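Long-range contacts in AGR_L_2016p (Agrobacterium tumefaciens, PDB 2GVH), which probably hydrolyses acyl-CoA thioesters to coenzyme A and the free carboxylic acid, as an acyl-CoA thioesterase built from two hotdog domains in one chain: residues Leu54-Ala59 against Glu92-Arg96; Met186-Phe191 against Ala256-Met262; Ala193-Cys198 against Ser235-Gln239. All coordinates share one frame. Numbering follows the deposited sequence.

In the fold
All three contacts pack a central helix onto the antiparallel sheet curled around it, the core of a hotdog fold that this chain contains twice. Contact 1 lies in the first domain; contacts 2 and 3 share helix 179-198 of the second. Their centres are 9 Å apart, and their neighbouring strands are joined by probable backbone hydrogen bonds, Ile238 N to Phe260 O and Met262 N to Met236 O, both 2.9 Å. Contact 1 is centred 22 Å from contact 2 and 24 Å from contact 3, yet a salt bridge from Glu92 OE1 to Arg196 NH2 (3.2 Å) ties it to the latter. A bound sodium ion lies about 13 Å from the side chain of Leu54.

Contact 1: residues Leu54-Ala59 against Glu92-Arg96; sequences LMDRVA and EFTAR
Helix 54-59 lies across strand 92-96 with the two axes 7.7 Å apart at closest and their N-to-C directions 40° apart (signed crossing -40°). The helix is regular, with Val58 N hydrogen-bonded to Leu54 O (3.1 Å) and Ala59 N to Met55 O (3.2 Å); the strand is extended. CA atoms pair Met55 with Phe93 at 6.2 Å and Ala59 with Ala95 at 5.6 Å. The large bump comes from the strand: Phe93, chi1 m, pushes its ring into a hollow made by Leu54, Met55 and Val58. Leu54 (m, t) covers one ring face in a CH-pi contact, its CB 3.8 Å from the Phe93 centroid, and its CD1 comes within 3.6 Å of Phe93 CE1. Met55, a selenomethionine with chi1 m, lies at the ring edge, CG 3.6 Å from Phe93 CD2. Val58 (p) fills the space beside the ring's root, CG1 3.6 Å from Phe93 CB, while its CG2 meets Ala95 CB at 3.8 Å. Where the strand carries only Ala95, the helix backbone comes close: Ala95 CB is 3.5 Å from Val58 O and 4.2 Å from Ala59 CA. This is the sausage-in-bun packing of a hotdog domain, helix 49-67 being the sausage. No hydrogen bond crosses the interface, so its cohesion rests on apolar packing and close shape fit.

Contact 2: residues Met186-Phe191 against Ala256-Met262; sequences MTKAAF and ATGHFTM
Three side chains bury the most surface here: Met186 from the helix, Phe260 and Met262 from the strand. Helix 186-191 and strand 256-262 approach to 9.2 Å between axes, directions 47° apart (signed crossing -47°). The helix is regular, Ala190 N donating a hydrogen bond to Met186 O at 2.9 Å, and the strand is extended. CA pairs are Met186-Gly258 (7.4 Å), Ala190-Phe260 (6.7 Å) and Phe191-Met262 (7.3 Å). Met186, a selenomethionine in m, t, p, extends across to the strand backbone until its CE sits 3.2 Å from Gly258 N and 4.0 Å from Ala256 CB; an ideal CB built on Gly258 would lie tight against Met186 CE, 3.1 Å away. Phe260, chi1 m, stands up from the strand, with Thr187 CA over one face of its ring. Such a helix, embraced by a curved antiparallel sheet, is the signature of the hotdog fold, and strand 252-264 belongs to the second of the chain's two such domains. Phe260 also takes Met186 CB on CZ at 3.7 Å and Ala190 CB on CD1 at 3.8 Å. Thr187 OG1 lies 3.4 Å from Phe260 CE2 but hydrogen-bonds to Ile183 O, one turn back. Met262, selenomethionine in m, m, m, folds its CE to 3.8 Å from Phe191 CA and 3.9 Å from Phe191 CD2, with its CG 4.0 Å from Ala190 O.

Contact 3: residues Ala193-Cys198 against Ser235-Gln239; sequences AASRYC and SMSIQ
In the second hotdog domain, this contact seats the C-terminal end of the central helix on the curved sheet, at the start of strand 235-246. Helix 193-198 runs at 135° to strand 235-239 (signed crossing 135°), with the axes 9.4 Å apart at closest. Two helical hydrogen bonds, Tyr197 N to Ala193 O and Cys198 N to Ala194 O, each 3.0 Å, set the helix backbone; the strand is extended, so that Met236 and Ile238 both point their CA-to-CB bonds toward the helix. Ala194 and Met236 are the nearest CA pair, at 6.8 Å. Met236, a selenomethionine with chi1 m, chi2 138° and chi3 m, buries the most surface. Tyr197 (chi1 t) sets its ring beside the selenium. The SE of Met236 lies 3.6 Å from Ala194 O and 3.6 Å from Tyr197 CD2, and 4.7 Å from the Tyr197 ring centroid, 58° off the normal: an oblique Met-aromatic contact. The CE of Met236 turns to Ala194 CB at 4.0 Å and to Cys198 SG at 4.2 Å. Farther along the strand, Ile238 (m, p) sets CD1 3.7 Å from Ala194 CB and CG2 4.5 Å from Ala193 CB, the small alanines receiving its branches. No hydrogen bond joins the two segments. Strand 252-264 flanks 235-246 on one side, its Met262 packing on both Ala194 and Ile238; strand 220-231 flanks the other, where Val231 meets Tyr197. Away from this sheet, Arg196 forms a salt bridge to Glu92 on strand 89-100 of the first domain.

Contact 1: residues Leu54-Ala59 against Glu92-Arg96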
loop_
_atom_site.group_PDB
_atom_site.type_symbol
_atom_site.label_atom_id
_atom_site.label_comp_id
_atom_site.label_asym_id
_atom_site.label_seq_id
_atom_site.Cartn_x
_atom_site.Cartn_y
_atom_site.Cartn_z
ATOM N N LEU B 54 -13.491 3.335 2.267
ATOM C CA LEU B 54 -13.874 2.025 2.765
ATOM C C LEU B 54 -15.351 1.880 2.747
ATOM O O LEU B 54 -15.854 0.799 2.417
ATOM C CB LEU B 54 -13.346 1.749 4.170
ATOM C CG LEU B 54 -11.859 1.472 4.316
ATOM C CD1 LEU B 54 -11.496 0.822 5.641
ATOM C CD2 LEU B 54 -11.419 0.585 3.251
HETATM N N MSE B 55 -16.061 2.950 3.070
HETATM C CA MSE B 55 -17.509 2.926 2.915
HETATM C C MSE B 55 -17.892 2.627 1.462
HETATM O O MSE B 55 -18.795 1.845 1.198
HETATM C CB MSE B 55 -18.115 4.231 3.365
HETATM C CG MSE B 55 -17.925 4.519 4.844
HETATM SE SE MSE B 55 -18.680 6.269 5.414
HETATM C CE MSE B 55 -20.508 5.725 5.515
ATOM N N ASP B 56 -17.193 3.229 0.505
ATOM C CA ASP B 56 -17.525 2.953 -0.862
ATOM C C ASP B 56 -17.117 1.534 -1.215
ATOM O O ASP B 56 -17.869 0.828 -1.887
ATOM C CB ASP B 56 -16.947 4.019 -1.779
ATOM C CG ASP B 56 -16.945 3.617 -3.239
ATOM O OD1 ASP B 56 -17.945 3.879 -3.937
ATOM O OD2 ASP B 56 -15.902 3.069 -3.690
ATOM N N ARG B 57 -15.920 1.103 -0.762
ATOM C CA ARG B 57 -15.496 -0.288 -1.101
ATOM C C ARG B 57 -16.553 -1.341 -0.693
ATOM O O ARG B 57 -16.926 -2.213 -1.488
ATOM C CB ARG B 57 -14.135 -0.627 -0.536
ATOM C CG ARG B 57 -13.381 -1.744 -1.311
ATOM C CD ARG B 57 -12.132 -2.240 -0.551
ATOM N NE ARG B 57 -11.222 -1.143 -0.361
ATOM C CZ ARG B 57 -10.377 -1.013 0.653
ATOM N NH1 ARG B 57 -10.294 -1.922 1.614
ATOM N NH2 ARG B 57 -9.603 0.057 0.703
ATOM N N VAL B 58 -17.082 -1.248 0.517
ATOM C CA VAL B 58 -17.996 -2.289 0.954
ATOM C C VAL B 58 -19.353 -2.133 0.262
ATOM O O VAL B 58 -20.103 -3.100 0.086
ATOM C CB VAL B 58 -18.115 -2.321 2.484
ATOM C CG1 VAL B 58 -18.431 -0.913 3.047
ATOM C CG2 VAL B 58 -19.108 -3.367 2.933
ATOM N N ALA B 59 -19.656 -0.912 -0.146
ATOM C CA ALA B 59 -20.817 -0.661 -0.959
ATOM C C ALA B 59 -20.690 -1.397 -2.270
ATOM O O ALA B 59 -21.605 -2.138 -2.676
ATOM C CB ALA B 59 -20.965 0.782 -1.198
ATOM N N GLU B 92 -16.056 -1.100 11.808
ATOM C CA GLU B 92 -16.823 -1.994 10.967
ATOM C C GLU B 92 -17.644 -1.252 9.954
ATOM O O GLU B 92 -18.399 -0.376 10.305
ATOM C CB GLU B 92 -17.744 -2.861 11.811
ATOM C CG GLU B 92 -18.320 -4.032 11.041
ATOM C CD GLU B 92 -19.299 -4.890 11.834
ATOM O OE1 GLU B 92 -19.497 -4.659 13.031
ATOM O OE2 GLU B 92 -19.913 -5.799 11.242
ATOM N N PHE B 93 -17.512 -1.627 8.690
ATOM C CA PHE B 93 -18.300 -1.039 7.630
ATOM C C PHE B 93 -19.322 -2.068 7.135
ATOM O O PHE B 93 -18.955 -3.137 6.650
ATOM C CB PHE B 93 -17.389 -0.591 6.503
ATOM C CG PHE B 93 -16.326 0.387 6.937
ATOM C CD1 PHE B 93 -15.209 -0.043 7.632
ATOM C CD2 PHE B 93 -16.436 1.727 6.634
ATOM C CE1 PHE B 93 -14.228 0.848 8.039
ATOM C CE2 PHE B 93 -15.473 2.625 7.029
ATOM C CZ PHE B 93 -14.345 2.188 7.736
ATOM N N THR B 94 -20.584 -1.745 7.241
ATOM C CA THR B 94 -21.660 -2.689 6.824
ATOM C C THR B 94 -22.431 -2.076 5.675
ATOM O O THR B 94 -22.677 -0.878 5.691
ATOM C CB THR B 94 -22.712 -2.906 7.901
ATOM O OG1 THR B 94 -23.080 -1.623 8.367
ATOM C CG2 THR B 94 -22.198 -3.643 9.067
ATOM N N ALA B 95 -22.778 -2.893 4.679
ATOM C CA ALA B 95 -23.546 -2.442 3.544
ATOM C C ALA B 95 -24.765 -3.348 3.295
ATOM O O ALA B 95 -24.665 -4.581 3.394
ATOM C CB ALA B 95 -22.699 -2.377 2.336
ATOM N N ARG B 96 -25.888 -2.716 2.948
ATOM C CA ARG B 96 -27.122 -3.395 2.521
ATOM C C ARG B 96 -27.680 -2.700 1.303
ATOM O O ARG B 96 -27.815 -1.483 1.286
ATOM C CB ARG B 96 -28.232 -3.280 3.568
ATOM C CG ARG B 96 -28.083 -4.052 4.831
ATOM C CD ARG B 96 -28.897 -3.433 6.004
ATOM N NE ARG B 96 -28.290 -3.884 7.293
#

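Contact 2: residues Met186-Phe191 against Ala256-Met262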
loop_
_atom_site.group_PDB
_atom_site.type_symbol
_atom_site.label_atom_id
_atom_site.label_comp_id
_atom_site.label_asym_id
_atom_site.label_seq_id
_atom_site.Cartn_x
_atom_site.Cartn_y
_atom_site.Cartn_z
HETATM N N MSE B 186 -6.441 -13.797 7.862
HETATM C CA MSE B 186 -7.062 -14.672 8.814
HETATM C C MSE B 186 -6.701 -14.224 10.195
HETATM O O MSE B 186 -7.511 -14.296 11.103
HETATM C CB MSE B 186 -6.633 -16.110 8.598
HETATM C CG MSE B 186 -7.124 -16.678 7.321
HETATM SE SE MSE B 186 -6.215 -18.372 6.985
HETATM C CE MSE B 186 -7.428 -19.562 7.983
ATOM N N THR B 187 -5.482 -13.768 10.350
ATOM C CA THR B 187 -4.998 -13.273 11.598
ATOM C C THR B 187 -5.728 -12.008 11.998
ATOM O O THR B 187 -6.216 -11.909 13.111
ATOM C CB THR B 187 -3.474 -13.006 11.523
ATOM O OG1 THR B 187 -2.834 -14.184 11.054
ATOM C CG2 THR B 187 -2.912 -12.715 12.899
ATOM N N LYS B 188 -5.782 -11.023 11.115
ATOM C CA LYS B 188 -6.703 -9.883 11.300
ATOM C C LYS B 188 -8.062 -10.352 11.864
ATOM O O LYS B 188 -8.476 -9.892 12.914
ATOM C CB LYS B 188 -6.901 -9.131 10.002
ATOM C CG LYS B 188 -7.543 -7.788 10.187
ATOM C CD LYS B 188 -7.860 -7.186 8.866
ATOM C CE LYS B 188 -7.455 -5.733 8.811
ATOM N NZ LYS B 188 -7.688 -5.281 7.407
ATOM N N ALA B 189 -8.728 -11.289 11.201
ATOM C CA ALA B 189 -10.016 -11.763 11.744
ATOM C C ALA B 189 -9.876 -12.369 13.153
ATOM O O ALA B 189 -10.716 -12.170 14.008
ATOM C CB ALA B 189 -10.721 -12.734 10.775
ATOM N N ALA B 190 -8.781 -13.057 13.421
ATOM C CA ALA B 190 -8.548 -13.615 14.752
ATOM C C ALA B 190 -8.339 -12.498 15.787
ATOM O O ALA B 190 -8.794 -12.578 16.924
ATOM C CB ALA B 190 -7.346 -14.500 14.733
ATOM N N PHE B 191 -7.643 -11.444 15.391
ATOM C CA PHE B 191 -7.482 -10.309 16.272
ATOM C C PHE B 191 -8.827 -9.682 16.601
ATOM O O PHE B 191 -9.104 -9.384 17.736
ATOM C CB PHE B 191 -6.572 -9.278 15.627
ATOM C CG PHE B 191 -6.480 -8.031 16.407
ATOM C CD1 PHE B 191 -7.521 -7.099 16.376
ATOM C CD2 PHE B 191 -5.404 -7.798 17.231
ATOM C CE1 PHE B 191 -7.480 -5.948 17.136
ATOM C CE2 PHE B 191 -5.348 -6.637 17.981
ATOM C CZ PHE B 191 -6.386 -5.715 17.939
ATOM N N ALA B 256 -9.096 -22.310 3.459
ATOM C CA ALA B 256 -8.215 -22.653 4.570
ATOM C C ALA B 256 -8.933 -22.557 5.900
ATOM O O ALA B 256 -9.857 -21.769 6.051
ATOM C CB ALA B 256 -6.973 -21.721 4.588
ATOM N N THR B 257 -8.483 -23.351 6.863
ATOM C CA THR B 257 -8.882 -23.205 8.246
ATOM C C THR B 257 -7.629 -23.029 9.095
ATOM O O THR B 257 -6.655 -23.747 8.914
ATOM C CB THR B 257 -9.649 -24.440 8.702
ATOM O OG1 THR B 257 -10.784 -24.631 7.835
ATOM C CG2 THR B 257 -10.114 -24.291 10.160
ATOM N N GLY B 258 -7.646 -22.066 10.015
ATOM C CA GLY B 258 -6.504 -21.802 10.864
ATOM C C GLY B 258 -6.922 -21.694 12.307
ATOM O O GLY B 258 -8.070 -21.359 12.616
ATOM N N HIS B 259 -6.002 -21.982 13.204
ATOM C CA HIS B 259 -6.237 -21.769 14.629
ATOM C C HIS B 259 -5.112 -20.890 15.126
ATOM O O HIS B 259 -3.927 -21.230 14.947
ATOM C CB HIS B 259 -6.264 -23.095 15.377
ATOM C CG HIS B 259 -7.342 -24.012 14.899
ATOM N ND1 HIS B 259 -8.552 -24.151 15.556
ATOM C CD2 HIS B 259 -7.417 -24.791 13.793
ATOM C CE1 HIS B 259 -9.309 -25.001 14.887
ATOM N NE2 HIS B 259 -8.648 -25.402 13.812
ATOM N N PHE B 260 -5.492 -19.761 15.728
ATOM C CA PHE B 260 -4.539 -18.809 16.283
ATOM C C PHE B 260 -4.695 -18.669 17.791
ATOM O O PHE B 260 -5.799 -18.720 18.351
ATOM C CB PHE B 260 -4.707 -17.450 15.607
ATOM C CG PHE B 260 -4.682 -17.519 14.101
ATOM C CD1 PHE B 260 -5.855 -17.731 13.376
ATOM C CD2 PHE B 260 -3.480 -17.356 13.409
ATOM C CE1 PHE B 260 -5.835 -17.790 11.985
ATOM C CE2 PHE B 260 -3.428 -17.415 12.001
ATOM C CZ PHE B 260 -4.643 -17.651 11.295
ATOM N N THR B 261 -3.565 -18.497 18.464
ATOM C CA THR B 261 -3.640 -18.233 19.885
ATOM C C THR B 261 -3.369 -16.759 20.101
ATOM O O THR B 261 -2.374 -16.231 19.608
ATOM C CB THR B 261 -2.729 -19.160 20.675
ATOM O OG1 THR B 261 -3.197 -20.493 20.490
ATOM C CG2 THR B 261 -2.755 -18.846 22.176
HETATM N N MSE B 262 -4.286 -16.103 20.806
HETATM C CA MSE B 262 -4.188 -14.663 21.070
HETATM C C MSE B 262 -4.019 -14.411 22.559
HETATM O O MSE B 262 -4.597 -15.100 23.364
HETATM C CB MSE B 262 -5.457 -13.970 20.577
HETATM C CG MSE B 262 -5.708 -14.082 19.055
HETATM SE SE MSE B 262 -4.456 -12.974 17.897
HETATM C CE MSE B 262 -4.588 -11.351 18.524
#

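Contact 3: residues Ala193-Cys198 against Ser235-Gln239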
loop_
_atom_site.group_PDB
_atom_site.type_symbol
_atom_site.label_atom_id
_atom_site.label_comp_id
_atom_site.label_asym_id
_atom_site.label_seq_id
_atom_site.Cartn_x
_atom_site.Cartn_y
_atom_site.Cartn_z
ATOM N N ALA B 193 -12.115 -10.984 16.489
ATOM C CA ALA B 193 -12.852 -11.881 17.408
ATOM C C ALA B 193 -12.294 -11.990 18.825
ATOM O O ALA B 193 -13.046 -11.837 19.788
ATOM C CB ALA B 193 -12.977 -13.280 16.815
ATOM N N ALA B 194 -10.998 -12.277 18.970
ATOM C CA ALA B 194 -10.340 -12.232 20.308
ATOM C C ALA B 194 -10.598 -10.949 21.064
ATOM O O ALA B 194 -11.047 -10.966 22.204
ATOM C CB ALA B 194 -8.792 -12.429 20.197
ATOM N N SER B 195 -10.323 -9.834 20.408
ATOM C CA SER B 195 -10.325 -8.531 21.081
ATOM C C SER B 195 -11.714 -8.146 21.476
ATOM O O SER B 195 -11.947 -7.659 22.569
ATOM C CB SER B 195 -9.728 -7.460 20.182
ATOM O OG SER B 195 -9.897 -6.206 20.785
ATOM N N ARG B 196 -12.644 -8.375 20.572
ATOM C CA ARG B 196 -14.077 -8.219 20.893
ATOM C C ARG B 196 -14.465 -9.032 22.101
ATOM O O ARG B 196 -15.148 -8.533 22.968
ATOM C CB ARG B 196 -14.973 -8.555 19.691
ATOM C CG ARG B 196 -15.034 -7.409 18.682
ATOM C CD ARG B 196 -15.910 -7.742 17.509
ATOM N NE ARG B 196 -16.129 -6.619 16.596
ATOM C CZ ARG B 196 -16.805 -6.725 15.454
ATOM N NH1 ARG B 196 -17.315 -7.895 15.078
ATOM N NH2 ARG B 196 -16.991 -5.668 14.679
ATOM N N TYR B 197 -13.979 -10.265 22.190
ATOM C CA TYR B 197 -14.329 -11.149 23.309
ATOM C C TYR B 197 -13.831 -10.617 24.640
ATOM O O TYR B 197 -14.563 -10.574 25.597
ATOM C CB TYR B 197 -13.753 -12.544 23.084
ATOM C CG TYR B 197 -14.215 -13.544 24.096
ATOM C CD1 TYR B 197 -15.415 -14.229 23.919
ATOM C CD2 TYR B 197 -13.477 -13.791 25.250
ATOM C CE1 TYR B 197 -15.863 -15.148 24.860
ATOM C CE2 TYR B 197 -13.927 -14.712 26.203
ATOM C CZ TYR B 197 -15.121 -15.385 25.992
ATOM O OH TYR B 197 -15.590 -16.298 26.908
ATOM N N CYS B 198 -12.573 -10.216 24.714
ATOM C CA CYS B 198 -12.034 -9.849 26.008
ATOM C C CYS B 198 -12.175 -8.348 26.342
ATOM O O CYS B 198 -11.986 -7.955 27.477
ATOM C CB CYS B 198 -10.587 -10.309 26.092
ATOM S SG CYS B 198 -9.405 -9.410 25.023
ATOM N N SER B 235 -5.214 -16.223 27.642
ATOM C CA SER B 235 -5.227 -16.423 26.196
ATOM C C SER B 235 -6.531 -16.997 25.691
ATOM O O SER B 235 -7.298 -17.574 26.457
ATOM C CB SER B 235 -4.098 -17.351 25.794
ATOM O OG SER B 235 -4.267 -18.595 26.419
HETATM N N MSE B 236 -6.786 -16.837 24.395
HETATM C CA MSE B 236 -7.881 -17.560 23.742
HETATM C C MSE B 236 -7.305 -18.229 22.530
HETATM O O MSE B 236 -6.238 -17.836 22.029
HETATM C CB MSE B 236 -8.997 -16.632 23.255
HETATM C CG MSE B 236 -9.817 -15.923 24.312
HETATM SE SE MSE B 236 -10.146 -14.030 23.818
HETATM C CE MSE B 236 -8.428 -13.393 24.046
ATOM N N SER B 237 -8.064 -19.208 22.059
ATOM C CA SER B 237 -7.836 -19.891 20.820
ATOM C C SER B 237 -8.991 -19.642 19.839
ATOM O O SER B 237 -10.179 -19.979 20.091
ATOM C CB SER B 237 -7.679 -21.378 21.083
ATOM O OG SER B 237 -7.670 -22.098 19.860
ATOM N N ILE B 238 -8.621 -19.077 18.702
ATOM C CA ILE B 238 -9.567 -18.597 17.740
ATOM C C ILE B 238 -9.448 -19.471 16.533
ATOM O O ILE B 238 -8.339 -19.750 16.102
ATOM C CB ILE B 238 -9.269 -17.146 17.299
ATOM C CG1 ILE B 238 -9.503 -16.157 18.447
ATOM C CG2 ILE B 238 -10.217 -16.758 16.145
ATOM C CD1 ILE B 238 -8.369 -16.051 19.400
ATOM N N GLN B 239 -10.595 -19.943 16.031
ATOM C CA GLN B 239 -10.636 -20.633 14.771
ATOM C C GLN B 239 -11.015 -19.649 13.704
ATOM O O GLN B 239 -11.881 -18.846 13.910
ATOM C CB GLN B 239 -11.665 -21.760 14.785
ATOM C CG GLN B 239 -11.991 -22.294 13.408
ATOM C CD GLN B 239 -12.834 -23.541 13.474
ATOM O OE1 GLN B 239 -12.349 -24.596 13.895
ATOM N NE2 GLN B 239 -14.111 -23.437 13.068
#